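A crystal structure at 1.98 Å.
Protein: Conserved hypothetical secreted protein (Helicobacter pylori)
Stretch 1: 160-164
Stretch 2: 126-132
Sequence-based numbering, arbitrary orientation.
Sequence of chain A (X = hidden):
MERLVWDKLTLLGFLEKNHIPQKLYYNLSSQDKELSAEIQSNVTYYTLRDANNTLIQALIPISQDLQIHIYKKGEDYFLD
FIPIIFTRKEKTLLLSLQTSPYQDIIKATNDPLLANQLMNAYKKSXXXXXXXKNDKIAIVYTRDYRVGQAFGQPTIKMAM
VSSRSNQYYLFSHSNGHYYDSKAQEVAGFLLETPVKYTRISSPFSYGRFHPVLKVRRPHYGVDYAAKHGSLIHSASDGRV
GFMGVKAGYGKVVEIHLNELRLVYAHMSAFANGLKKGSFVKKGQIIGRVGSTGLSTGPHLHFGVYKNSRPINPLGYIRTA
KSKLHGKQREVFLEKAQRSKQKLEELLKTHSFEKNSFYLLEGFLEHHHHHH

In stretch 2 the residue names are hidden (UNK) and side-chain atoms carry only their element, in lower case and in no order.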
# COMPACT_ATOMS: atom_id res chain seq x y z
N MET A 160 3.88 -4.86 -19.12
CA MET A 160 4.80 -5.27 -20.18
C MET A 160 5.41 -4.02 -20.81
O MET A 160 4.70 -3.03 -21.10
CB MET A 160 4.09 -6.11 -21.25
CG MET A 160 5.03 -6.68 -22.32
SD MET A 160 5.42 -5.51 -23.64
CE MET A 160 3.91 -5.63 -24.60
N VAL A 161 6.72 -4.04 -20.97
CA VAL A 161 7.41 -3.03 -21.77
C VAL A 161 8.23 -3.80 -22.82
O VAL A 161 8.74 -4.89 -22.54
CB VAL A 161 8.26 -2.06 -20.93
CG1 VAL A 161 7.46 -1.49 -19.77
CG2 VAL A 161 9.53 -2.74 -20.43
N SER A 162 8.25 -3.28 -24.05
CA SER A 162 8.97 -3.90 -25.17
C SER A 162 10.12 -2.99 -25.54
O SER A 162 9.97 -1.77 -25.58
CB SER A 162 8.09 -4.05 -26.38
OG SER A 162 7.95 -2.78 -26.99
N SER A 163 11.26 -3.59 -25.82
CA SER A 163 12.45 -2.86 -26.23
C SER A 163 13.21 -3.80 -27.17
O SER A 163 13.45 -4.98 -26.84
CB SER A 163 13.29 -2.48 -25.01
OG SER A 163 14.46 -1.78 -25.38
N ARG A 164 13.52 -3.31 -28.37
CA ARG A 164 14.23 -4.10 -29.37
C ARG A 164 13.48 -5.41 -29.65
O ARG A 164 14.06 -6.49 -29.68
CB ARG A 164 15.66 -4.36 -28.89
CG ARG A 164 16.39 -3.07 -28.48
CD ARG A 164 17.86 -3.31 -28.16
NE ARG A 164 18.55 -4.03 -29.23
CZ ARG A 164 18.98 -3.48 -30.37
NH1 ARG A 164 18.81 -2.19 -30.61
NH2 ARG A 164 19.58 -4.24 -31.28
N UNK A 126 16.89 -2.70 -16.79
CA UNK A 126 17.78 -2.10 -17.80
C UNK A 126 17.01 -1.82 -19.10
O UNK A 126 17.09 -0.70 -19.59
c UNK A 126 19.97 -2.80 -16.75
c UNK A 126 18.95 -4.33 -18.40
c UNK A 126 19.12 -2.87 -18.01
N UNK A 127 16.22 -2.79 -19.60
CA UNK A 127 15.40 -2.45 -20.77
C UNK A 127 14.46 -1.26 -20.56
O UNK A 127 14.21 -0.49 -21.50
c UNK A 127 14.55 -3.71 -21.00
c UNK A 127 15.81 -4.09 -19.02
c UNK A 127 15.16 -4.79 -20.16
N UNK A 128 13.93 -1.11 -19.34
CA UNK A 128 13.03 0.00 -19.05
C UNK A 128 13.73 1.34 -19.25
O UNK A 128 13.18 2.22 -19.90
c UNK A 128 9.41 2.91 -16.95
c UNK A 128 11.67 2.16 -16.72
c UNK A 128 9.09 1.73 -17.62
c UNK A 128 12.45 -0.07 -17.64
c UNK A 128 10.70 3.12 -16.51
c UNK A 128 11.37 0.97 -17.39
c UNK A 128 10.07 0.77 -17.84
N UNK A 129 14.92 1.50 -18.68
CA UNK A 129 15.67 2.77 -18.78
C UNK A 129 16.05 3.12 -20.22
O UNK A 129 16.28 4.29 -20.56
c UNK A 129 16.78 2.41 -16.47
c UNK A 129 16.96 2.70 -17.96
c UNK A 129 17.97 1.62 -15.93
c UNK A 129 17.69 1.04 -14.55
n UNK A 129 17.72 2.09 -13.50
N UNK A 130 16.10 2.09 -21.07
CA UNK A 130 16.44 2.24 -22.49
C UNK A 130 15.24 2.29 -23.44
O UNK A 130 15.38 2.07 -24.65
n UNK A 130 22.64 -1.10 -20.93
c UNK A 130 18.66 1.10 -22.14
c UNK A 130 19.58 0.00 -22.63
c UNK A 130 21.59 -1.13 -21.74
n UNK A 130 21.37 -2.20 -22.49
c UNK A 130 17.35 1.10 -22.91
n UNK A 130 20.77 -0.08 -21.79
N UNK A 131 14.06 2.57 -22.91
CA UNK A 131 12.89 2.67 -23.78
C UNK A 131 13.00 3.93 -24.64
O UNK A 131 13.39 5.00 -24.15
c UNK A 131 11.09 1.46 -22.29
c UNK A 131 11.59 2.73 -22.99
c UNK A 131 10.76 0.36 -23.28
c UNK A 131 9.86 1.83 -21.47
N UNK A 132 12.64 3.79 -25.91
CA UNK A 132 12.67 4.90 -26.86
C UNK A 132 11.36 4.98 -27.63
O UNK A 132 10.54 4.05 -27.59
c UNK A 132 15.16 4.63 -27.11
c UNK A 132 13.64 3.54 -28.78
c UNK A 132 13.84 4.75 -27.86
O HOH W 1 14.46 0.55 -26.41

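Position 126 carries three side-chain carbons, one of them bearing the other two. None comes within reach of stretch 1, and a fork at the first carbon with no further atoms identifies Val-126. It lies in the helix, exposed, and contributes its backbone O to a weak hydrogen bond from the backbone N of position 130, 3.3 Å away.

At position 127 three carbons close a ring onto the backbone N, and CB, pointing toward the strand, lies 4.4 Å from CB of Ser-163. Such a ring can only be Pro-127. Lacking an amide hydrogen, proline is well tolerated in the first turn of a helix, and its compact ring fits beside the small serine.

Position 128 shows one carbon followed by a six-membered ring of carbons, with no oxygen attached and with the ring's edge presented to Val-161. This is Phe-128. Its chi1 is t, and CD1 lies 4.0 Å from CG1 of Val-161. The ring projects far enough from the helix for its apolar edge to meet a valine methyl, and it carries no polar group that would need a partner there.

Position 129 has four carbons in a row ending in nitrogen, out of reach of the strand, the pattern of Lys-129. This suits a charged chain on an exposed helical face; its NZ is hydrogen-bonded elsewhere in the structure.

Position 130 has three carbons, a nitrogen, and then a carbon carrying two more nitrogens, none within 4.5 Å of stretch 1. This guanidinium marks Arg-130, the first residue to leave helical phi/psi. The exposed position leaves the charged group open to solvent; the contribution to the contact comes through backbone O.

Position 131 has four carbons, forked at the second, with one terminal carbon against Val-161, O of Ser-162 and Ser-163; it is therefore Leu-131. Although its CB points sideways, the end of the side chain comes nearer: CD2 lies 4.2 Å from CB of Val-161 and 3.2 Å from O of Ser-162. The fork beyond CB gives leucine the reach that these contacts require.

Position 132 again has one carbon bearing two others and makes no contact, hence Val-132. Its beta-branched side chain suits the extended backbone here.

The contact buries 244 Å² in all and rests largely on packing, for no direct hydrogen bond crosses it. Val-161 meets Phe-128 and Leu-131, forming a small apolar cluster. Beside it, a water donates to O of Arg-130 at 2.5 Å and accepts from OG of Ser-163, also at 2.5 Å, bridging two atoms that lie 4.0 Å apart. The packing has a price: O of Ser-162 is buried against leucine methyl carbon without a polar partner.

Stretch 2, residues 126-132: VPFKRLV
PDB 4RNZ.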